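Local coordinates for m3DLH protein (PDB 7JKA) that probably hydrolyses ester bonds such as those of dienelactones, as an alpha/beta-hydrolase of the dienelactone hydrolase family, and may also act on phosphotriesters, at residues P49-L54 with E88-R93; G167-R172 with G194-D199. One frame throughout, in Å; residues are numbered along the deposited sequence.

Contact 1 (P49-L54 with E88-R93); sequences PEAFGL and EQLRPR
Leu-90 reaches out from helix 90-98 and sets its two methyl groups against Ala-51 and Phe-52: CD1 meets the phenyl ring alone, while CD2 lies between Ala-51 and the CD1 corner of that ring. Leu-90 CD1 comes to 3.6 Å from Phe-52 CE1, meeting the ring obliquely, while Leu-90 CD2 lies 4.0 Å from Ala-51 CB and 3.7 Å from Ala-51 O. With Leu-90 CG beside its own backbone N, chi1 of -83° turns the fork toward the bend of the loop, and CD1 is the extended branch, the one that reaches the ring. Phe-52 gets there differently: its CB points away from the helix, yet the ring swings back far enough for the CD1-CE1 side to meet the leucine. Elsewhere on that ring, Glu-50 OE1 lies in plane at the edge, and His-223 meets it with the two planes at about 35°. No hydrogen bond joins the two segments, so the contact is wholly van der Waals; Ala-51 O is bonded instead to His-78, which also takes a hydrogen bond from Arg-93 NE. The loop is tied within itself by Gly-53 N to Glu-50 O, 3.0 Å. Such a loop, running from strand 42-48 to helix 56-67 with Glu-50 touching Cys-132 of a probable nucleophile elbow, is consistent with the rim of the active site in the alpha/beta-hydrolase fold.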
ATOM      1  N   PRO A  49       2.778   4.629   1.614  1.00 12.13           N
ATOM      2  CA  PRO A  49       2.225   5.458   2.685  1.00 10.31           C
ATOM      3  C   PRO A  49       0.993   6.227   2.219  1.00 14.49           C
ATOM      4  O   PRO A  49       0.625   6.233   1.043  1.00 12.60           O
ATOM      5  CB  PRO A  49       3.378   6.434   2.970  1.00 12.49           C
ATOM      6  CG  PRO A  49       3.945   6.677   1.552  1.00 12.51           C
ATOM      7  CD  PRO A  49       3.921   5.283   0.942  1.00 14.83           C
ATOM      8  N   GLU A  50       0.353   6.915   3.173  1.00 15.26           N
ATOM      9  CA  GLU A  50      -0.622   7.939   2.819  1.00 16.88           C
ATOM     10  C   GLU A  50       0.006   9.000   1.912  1.00 18.08           C
ATOM     11  O   GLU A  50       1.239   9.045   1.790  1.00 17.49           O
ATOM     12  CB  GLU A  50      -1.197   8.575   4.085  1.00 22.01           C
ATOM     13  CG  GLU A  50      -2.097   7.629   4.881  1.00 21.79           C
ATOM     14  CD  GLU A  50      -2.940   8.384   5.892  1.00 25.88           C
ATOM     15  OE1 GLU A  50      -2.382   9.200   6.649  1.00 30.04           O
ATOM     16  OE2 GLU A  50      -4.167   8.183   5.933  1.00 32.51           O
ATOM     17  N   ALA A  51      -0.816   9.834   1.255  1.00 19.47           N
ATOM     18  CA  ALA A  51      -0.291  10.756   0.245  1.00 17.50           C
ATOM     19  C   ALA A  51       0.608  11.830   0.830  1.00 20.88           C
ATOM     20  O   ALA A  51       1.310  12.502   0.063  1.00 19.93           O
ATOM     21  CB  ALA A  51      -1.427  11.418  -0.541  1.00 22.08           C
ATOM     22  N   PHE A  52       0.623  12.007   2.159  1.00 16.76           N
ATOM     23  CA  PHE A  52       1.640  12.859   2.765  1.00 20.09           C
ATOM     24  C   PHE A  52       3.043  12.451   2.326  1.00 16.62           C
ATOM     25  O   PHE A  52       3.922  13.303   2.201  1.00 19.26           O
ATOM     26  CB  PHE A  52       1.564  12.787   4.289  1.00 19.90           C
ATOM     27  CG  PHE A  52       0.220  13.115   4.842  1.00 23.38           C
ATOM     28  CD1 PHE A  52      -0.268  14.402   4.773  1.00 28.08           C
ATOM     29  CD2 PHE A  52      -0.543  12.129   5.450  1.00 24.74           C
ATOM     30  CE1 PHE A  52      -1.518  14.714   5.292  1.00 31.23           C
ATOM     31  CE2 PHE A  52      -1.786  12.427   5.967  1.00 28.71           C
ATOM     32  CZ  PHE A  52      -2.275  13.722   5.889  1.00 32.25           C
ATOM     33  N   GLY A  53       3.271  11.164   2.113  1.00 14.91           N
ATOM     34  CA  GLY A  53       4.571  10.610   1.789  1.00 15.90           C
ATOM     35  C   GLY A  53       5.084   9.694   2.882  1.00 17.64           C
ATOM     36  O   GLY A  53       4.386   9.367   3.845  1.00 16.34           O
ATOM     37  N   LEU A  54       6.338   9.282   2.726  0.54 15.20           N
ATOM     38  CA  LEU A  54       6.940   8.338   3.662  0.54 15.54           C
ATOM     39  C   LEU A  54       7.063   8.998   5.029  0.54 15.23           C
ATOM     40  O   LEU A  54       7.928   9.848   5.248  0.54 19.63           O
ATOM     41  CB  LEU A  54       8.293   7.879   3.128  0.54 15.03           C
ATOM     42  CG  LEU A  54       9.097   6.948   4.033  0.54 19.01           C
ATOM     43  CD1 LEU A  54       8.178   5.904   4.618  0.54 14.94           C
ATOM     44  CD2 LEU A  54      10.215   6.303   3.229  0.54 18.45           C
ATOM     45  N   GLU A  88      -2.923  21.925   1.263  1.00 50.67           N
ATOM     46  CA  GLU A  88      -3.207  22.449  -0.070  1.00 50.88           C
ATOM     47  C   GLU A  88      -2.375  21.772  -1.152  1.00 50.24           C
ATOM     48  O   GLU A  88      -2.750  21.830  -2.327  1.00 48.40           O
ATOM     49  CB  GLU A  88      -2.962  23.960  -0.127  1.00 49.47           C
ATOM     50  CG  GLU A  88      -3.879  24.789   0.765  1.00 72.36           C
ATOM     51  CD  GLU A  88      -5.332  24.767   0.313  1.00 82.84           C
ATOM     52  OE1 GLU A  88      -5.583  24.626  -0.904  1.00 74.80           O
ATOM     53  OE2 GLU A  88      -6.222  24.893   1.182  1.00 78.03           O
ATOM     54  N   GLN A  89      -1.250  21.151  -0.794  1.00 31.90           N
ATOM     55  CA  GLN A  89      -0.416  20.490  -1.784  1.00 36.99           C
ATOM     56  C   GLN A  89      -0.810  19.039  -2.017  1.00 25.69           C
ATOM     57  O   GLN A  89      -0.335  18.436  -2.977  1.00 23.74           O
ATOM     58  CB  GLN A  89       1.060  20.561  -1.367  1.00 41.49           C
ATOM     59  CG  GLN A  89       1.644  21.965  -1.402  1.00 47.08           C
ATOM     60  CD  GLN A  89       3.024  22.039  -0.773  1.00 55.13           C
ATOM     61  OE1 GLN A  89       3.705  21.020  -0.621  1.00 50.97           O
ATOM     62  NE2 GLN A  89       3.440  23.244  -0.393  1.00 46.00           N
ATOM     63  N   LEU A  90      -1.678  18.468  -1.181  1.00 26.25           N
ATOM     64  CA  LEU A  90      -1.977  17.041  -1.292  1.00 25.12           C
ATOM     65  C   LEU A  90      -2.732  16.736  -2.577  1.00 26.54           C
ATOM     66  O   LEU A  90      -2.308  15.892  -3.375  1.00 22.88           O
ATOM     67  CB  LEU A  90      -2.800  16.581  -0.086  1.00 28.99           C
ATOM     68  CG  LEU A  90      -2.082  16.218   1.204  1.00 33.46           C
ATOM     69  CD1 LEU A  90      -3.111  15.810   2.248  1.00 42.64           C
ATOM     70  CD2 LEU A  90      -1.109  15.089   0.952  1.00 28.28           C
ATOM     71  N   ARG A  91      -3.872  17.405  -2.770  1.00 26.11           N
ATOM     72  CA  ARG A  91      -4.720  17.143  -3.931  1.00 24.94           C
ATOM     73  C   ARG A  91      -4.003  17.412  -5.251  1.00 22.31           C
ATOM     74  O   ARG A  91      -4.104  16.573  -6.160  1.00 20.70           O
ATOM     75  CB  ARG A  91      -6.021  17.947  -3.795  1.00 33.21           C
ATOM     76  CG  ARG A  91      -6.910  17.907  -5.021  1.00 44.29           C
ATOM     77  CD  ARG A  91      -7.989  18.990  -4.979  1.00 51.50           C
ATOM     78  NE  ARG A  91      -7.430  20.330  -4.795  1.00 60.44           N
ATOM     79  CZ  ARG A  91      -6.765  21.006  -5.728  1.00 63.72           C
ATOM     80  NH1 ARG A  91      -6.299  22.219  -5.463  1.00 61.79           N
ATOM     81  NH2 ARG A  91      -6.552  20.470  -6.924  1.00 60.13           N
ATOM     82  N   PRO A  92      -3.274  18.517  -5.436  1.00 23.14           N
ATOM     83  CA  PRO A  92      -2.540  18.668  -6.709  1.00 21.90           C
ATOM     84  C   PRO A  92      -1.589  17.522  -7.004  1.00 19.33           C
ATOM     85  O   PRO A  92      -1.473  17.099  -8.163  1.00 18.16           O
ATOM     86  CB  PRO A  92      -1.798  20.000  -6.519  1.00 23.83           C
ATOM     87  CG  PRO A  92      -2.706  20.776  -5.608  1.00 26.69           C
ATOM     88  CD  PRO A  92      -3.256  19.762  -4.648  1.00 25.95           C
ATOM     89  N   ARG A  93      -0.896  17.006  -5.984  1.00 18.81           N
ATOM     90  CA  ARG A  93       0.009  15.882  -6.197  1.00 16.85           C
ATOM     91  C   ARG A  93      -0.768  14.635  -6.586  1.00 17.27           C
ATOM     92  O   ARG A  93      -0.429  13.972  -7.567  1.00 16.14           O
ATOM     93  CB  ARG A  93       0.843  15.641  -4.937  1.00 17.09           C
ATOM     94  CG  ARG A  93       1.736  14.400  -4.988  1.00 16.23           C
ATOM     95  CD  ARG A  93       2.820  14.528  -6.048  1.00 15.50           C
ATOM     96  NE  ARG A  93       3.723  13.370  -6.069  1.00 14.89           N
ATOM     97  CZ  ARG A  93       4.379  12.964  -7.160  1.00 15.43           C
ATOM     98  NH1 ARG A  93       5.181  11.901  -7.102  1.00 15.96           N
ATOM     99  NH2 ARG A  93       4.212  13.587  -8.311  1.00 15.85           N
TER

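Contact 2 (G167-R172 with G194-D199); sequences GRIRGR and GEWRRD
Asp-199 OD2 is gripped by two donors that reach it from opposite faces of the carboxylate: Gly-167 N across the contact and Arg-198 NH1 from the neighbouring residue. The glycine N lies 2.9 Å from Asp-199 OD2 and stands almost straight above the carboxylate plane, 81° out of it. Arg-198 NH1 takes the syn side of Asp-199 OD2 at 2.8 Å, and Arg-198 NE reaches Asp-199 OD1 at 2.7 Å, so the guanidinium holds both oxygens side-on and should restrain rotation of the carboxylate. A second salt bridge, to Glu-161, helps position the arginine. Replacing Asp-199 by an alanine would probably leave Gly-167 N without this acceptor and Arg-198 without one of its two carboxylate partners, freeing the loop to shift at that end. Deeper in, Ile-169 extends CD1 obliquely to the pyrrole part of Trp-196, 3.4 Å from NE1 and 3.9 Å from CD1 of the indole. CG1 beside the backbone N (chi1 -69°) and an extended chi2 carry that methyl out to the ring. Trp-196 also packs on Val-173 and Val-175 of strand 172-178 and on Leu-139 of helix 133-143. The contact thus joins the C-terminal end of helix 186-198, the right-handed crossover helix between parallel strands 172-178 and 203-208, to the loop that leads into the first of them, a beta-alpha-beta unit of the alpha/beta-hydrolase fold.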
ATOM      1  N   GLY A 167      -7.392  -8.196 -16.791  1.00 22.30           N
ATOM      2  CA  GLY A 167      -6.690  -9.447 -16.599  1.00 25.17           C
ATOM      3  C   GLY A 167      -5.253  -9.352 -16.133  1.00 21.15           C
ATOM      4  O   GLY A 167      -4.592 -10.391 -16.027  1.00 26.16           O
ATOM      5  N   ARG A 168      -4.741  -8.159 -15.834  0.53 22.83           N
ATOM      6  CA  ARG A 168      -3.332  -8.050 -15.482  0.53 22.97           C
ATOM      7  C   ARG A 168      -3.060  -8.154 -13.985  0.53 17.14           C
ATOM      8  O   ARG A 168      -1.891  -8.215 -13.590  0.53 17.63           O
ATOM      9  CB  ARG A 168      -2.745  -6.737 -16.028  0.53 19.95           C
ATOM     10  CG  ARG A 168      -2.623  -6.694 -17.554  0.53 21.30           C
ATOM     11  CD  ARG A 168      -1.506  -7.609 -18.065  0.53 25.26           C
ATOM     12  NE  ARG A 168      -1.326  -7.536 -19.515  0.53 29.92           N
ATOM     13  CZ  ARG A 168      -0.683  -8.445 -20.248  0.53 24.31           C
ATOM     14  NH1 ARG A 168      -0.155  -9.524 -19.681  0.53 18.30           N
ATOM     15  NH2 ARG A 168      -0.590  -8.285 -21.557  0.53 23.30           N
ATOM     16  N   ILE A 169      -4.084  -8.196 -13.131  1.00 19.56           N
ATOM     17  CA  ILE A 169      -3.838  -8.387 -11.709  1.00 19.89           C
ATOM     18  C   ILE A 169      -3.508  -9.856 -11.473  1.00 18.50           C
ATOM     19  O   ILE A 169      -4.277 -10.753 -11.841  1.00 21.40           O
ATOM     20  CB  ILE A 169      -5.030  -7.946 -10.856  1.00 18.02           C
ATOM     21  CG1 ILE A 169      -5.168  -6.423 -10.935  1.00 18.39           C
ATOM     22  CG2 ILE A 169      -4.805  -8.373  -9.424  1.00 18.65           C
ATOM     23  CD1 ILE A 169      -6.457  -5.901 -10.314  1.00 17.89           C
ATOM     24  N   ARG A 170      -2.349 -10.102 -10.895  1.00 15.79           N
ATOM     25  CA  ARG A 170      -1.866 -11.461 -10.745  1.00 20.33           C
ATOM     26  C   ARG A 170      -1.953 -11.980  -9.320  1.00 21.86           C
ATOM     27  O   ARG A 170      -1.852 -13.194  -9.119  1.00 28.53           O
ATOM     28  CB  ARG A 170      -0.430 -11.549 -11.243  1.00 30.50           C
ATOM     29  CG  ARG A 170      -0.376 -11.110 -12.691  1.00 23.84           C
ATOM     30  CD  ARG A 170       1.004 -10.771 -13.110  1.00 26.09           C
ATOM     31  NE  ARG A 170       1.879 -11.900 -12.858  1.00 21.57           N
ATOM     32  CZ  ARG A 170       3.163 -11.891 -13.182  1.00 23.10           C
ATOM     33  NH1 ARG A 170       3.922 -12.946 -12.929  1.00 25.27           N
ATOM     34  NH2 ARG A 170       3.674 -10.820 -13.770  1.00 21.78           N
ATOM     35  N   GLY A 171      -2.168 -11.106  -8.337  1.00 18.03           N
ATOM     36  CA  GLY A 171      -2.192 -11.499  -6.949  1.00 18.96           C
ATOM     37  C   GLY A 171      -3.596 -11.560  -6.373  1.00 16.76           C
ATOM     38  O   GLY A 171      -4.586 -11.235  -7.021  1.00 18.57           O
ATOM     39  N   ARG A 172      -3.650 -11.994  -5.117  1.00 16.05           N
ATOM     40  CA  ARG A 172      -4.903 -11.980  -4.376  1.00 14.73           C
ATOM     41  C   ARG A 172      -5.100 -10.602  -3.766  1.00 16.14           C
ATOM     42  O   ARG A 172      -4.157 -10.019  -3.218  1.00 19.75           O
ATOM     43  CB  ARG A 172      -4.870 -13.052  -3.285  1.00 16.84           C
ATOM     44  CG  ARG A 172      -4.450 -14.394  -3.888  1.00 22.62           C
ATOM     45  CD  ARG A 172      -4.345 -15.519  -2.895  1.00 32.23           C
ATOM     46  NE  ARG A 172      -3.577 -16.597  -3.516  1.00 32.48           N
ATOM     47  CZ  ARG A 172      -3.498 -17.833  -3.053  1.00 33.73           C
ATOM     48  NH1 ARG A 172      -4.151 -18.177  -1.948  1.00 34.85           N
ATOM     49  NH2 ARG A 172      -2.761 -18.724  -3.703  1.00 34.39           N
ATOM     50  N   GLY A 194     -16.639  -4.603 -10.269  1.00 21.93           N
ATOM     51  CA  GLY A 194     -17.006  -5.088 -11.590  1.00 24.92           C
ATOM     52  C   GLY A 194     -15.809  -5.531 -12.410  1.00 23.84           C
ATOM     53  O   GLY A 194     -15.883  -6.524 -13.139  1.00 24.25           O
ATOM     54  N   GLU A 195     -14.694  -4.795 -12.309  1.00 22.81           N
ATOM     55  CA  GLU A 195     -13.454  -5.200 -12.970  1.00 22.23           C
ATOM     56  C   GLU A 195     -12.995  -6.553 -12.463  1.00 20.07           C
ATOM     57  O   GLU A 195     -12.661  -7.453 -13.244  1.00 22.89           O
ATOM     58  CB  GLU A 195     -12.358  -4.155 -12.723  1.00 21.86           C
ATOM     59  CG  GLU A 195     -12.688  -2.776 -13.243  1.00 21.40           C
ATOM     60  CD  GLU A 195     -11.796  -1.697 -12.689  1.00 19.33           C
ATOM     61  OE1 GLU A 195     -10.870  -2.011 -11.901  1.00 20.87           O
ATOM     62  OE2 GLU A 195     -12.040  -0.524 -13.025  1.00 23.57           O
ATOM     63  N   TRP A 196     -12.993  -6.714 -11.143  1.00 22.63           N
ATOM     64  CA  TRP A 196     -12.450  -7.924 -10.557  1.00 20.07           C
ATOM     65  C   TRP A 196     -13.376  -9.116 -10.781  1.00 21.61           C
ATOM     66  O   TRP A 196     -12.889 -10.238 -10.935  1.00 22.07           O
ATOM     67  CB  TRP A 196     -12.179  -7.683  -9.067  1.00 19.39           C
ATOM     68  CG  TRP A 196     -11.183  -6.557  -8.867  1.00 17.73           C
ATOM     69  CD1 TRP A 196     -10.307  -6.050  -9.804  1.00 16.30           C
ATOM     70  CD2 TRP A 196     -10.981  -5.790  -7.670  1.00 18.02           C
ATOM     71  NE1 TRP A 196      -9.577  -5.024  -9.248  1.00 16.81           N
ATOM     72  CE2 TRP A 196      -9.961  -4.847  -7.943  1.00 14.50           C
ATOM     73  CE3 TRP A 196     -11.566  -5.815  -6.391  1.00 16.28           C
ATOM     74  CZ2 TRP A 196      -9.520  -3.928  -6.988  1.00 17.39           C
ATOM     75  CZ3 TRP A 196     -11.119  -4.919  -5.434  1.00 15.89           C
ATOM     76  CH2 TRP A 196     -10.092  -3.994  -5.731  1.00 16.23           C
ATOM     77  N   ARG A 197     -14.703  -8.895 -10.824  1.00 22.85           N
ATOM     78  CA  ARG A 197     -15.634  -9.964 -11.186  1.00 23.74           C
ATOM     79  C   ARG A 197     -15.422 -10.388 -12.633  1.00 23.02           C
ATOM     80  O   ARG A 197     -15.378 -11.583 -12.941  1.00 27.08           O
ATOM     81  CB  ARG A 197     -17.079  -9.503 -10.975  1.00 25.07           C
ATOM     82  CG  ARG A 197     -17.482  -9.358  -9.510  1.00 25.57           C
ATOM     83  CD  ARG A 197     -18.958  -8.989  -9.349  1.00 37.04           C
ATOM     84  NE  ARG A 197     -19.825 -10.062  -9.814  1.00 48.24           N
ATOM     85  CZ  ARG A 197     -21.135 -10.114  -9.597  1.00 61.01           C
ATOM     86  NH1 ARG A 197     -21.733  -9.143  -8.917  1.00 62.99           N
ATOM     87  NH2 ARG A 197     -21.849 -11.135 -10.060  1.00 41.50           N
ATOM     88  N   ARG A 198     -15.301  -9.412 -13.533  1.00 24.45           N
ATOM     89  CA  ARG A 198     -15.095  -9.718 -14.946  1.00 26.53           C
ATOM     90  C   ARG A 198     -13.856 -10.577 -15.156  1.00 25.30           C
ATOM     91  O   ARG A 198     -13.878 -11.540 -15.935  1.00 27.68           O
ATOM     92  CB  ARG A 198     -14.971  -8.420 -15.734  1.00 27.32           C
ATOM     93  CG  ARG A 198     -14.636  -8.615 -17.212  1.00 27.34           C
ATOM     94  CD  ARG A 198     -14.099  -7.312 -17.784  1.00 27.30           C
ATOM     95  NE  ARG A 198     -12.827  -6.958 -17.169  1.00 26.98           N
ATOM     96  CZ  ARG A 198     -12.377  -5.715 -17.015  1.00 24.57           C
ATOM     97  NH1 ARG A 198     -11.218  -5.516 -16.431  1.00 23.39           N
ATOM     98  NH2 ARG A 198     -13.096  -4.678 -17.423  1.00 29.09           N
ATOM     99  N   ASP A 199     -12.758 -10.244 -14.475  1.00 23.38           N
ATOM    100  CA  ASP A 199     -11.496 -10.913 -14.726  1.00 23.93           C
ATOM    101  C   ASP A 199     -11.259 -12.085 -13.791  1.00 23.21           C
ATOM    102  O   ASP A 199     -10.190 -12.698 -13.841  1.00 24.79           O
ATOM    103  CB  ASP A 199     -10.342  -9.911 -14.607  1.00 22.95           C
ATOM    104  CG  ASP A 199     -10.445  -8.796 -15.636  1.00 24.94           C
ATOM    105  OD1 ASP A 199     -11.109  -9.004 -16.676  1.00 27.47           O
ATOM    106  OD2 ASP A 199      -9.886  -7.714 -15.371  1.00 27.75           O
TER

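Overall arrangement
Contact 1 and contact 2 lie far apart in a single alpha/beta-hydrolase chain: their centres are 27 Å apart and their nearest atoms about 16 Å, with no touch between them. They follow one another along the sequence, contact 1 closing before contact 2 opens. Contact 1 joins the loop after strand 42-48 to helix 90-98, at the end of the sheet where the probable nucleophile elbow lies, its centre about 14 Å from that of the chain. Contact 2, about 17 Å from the chain centre, involves the loop that leads into strand 172-178. One is apolar and close to the likely catalytic pocket, the other joined by one hydrogen bond to a carboxylate and an apolar touch, and remote from it.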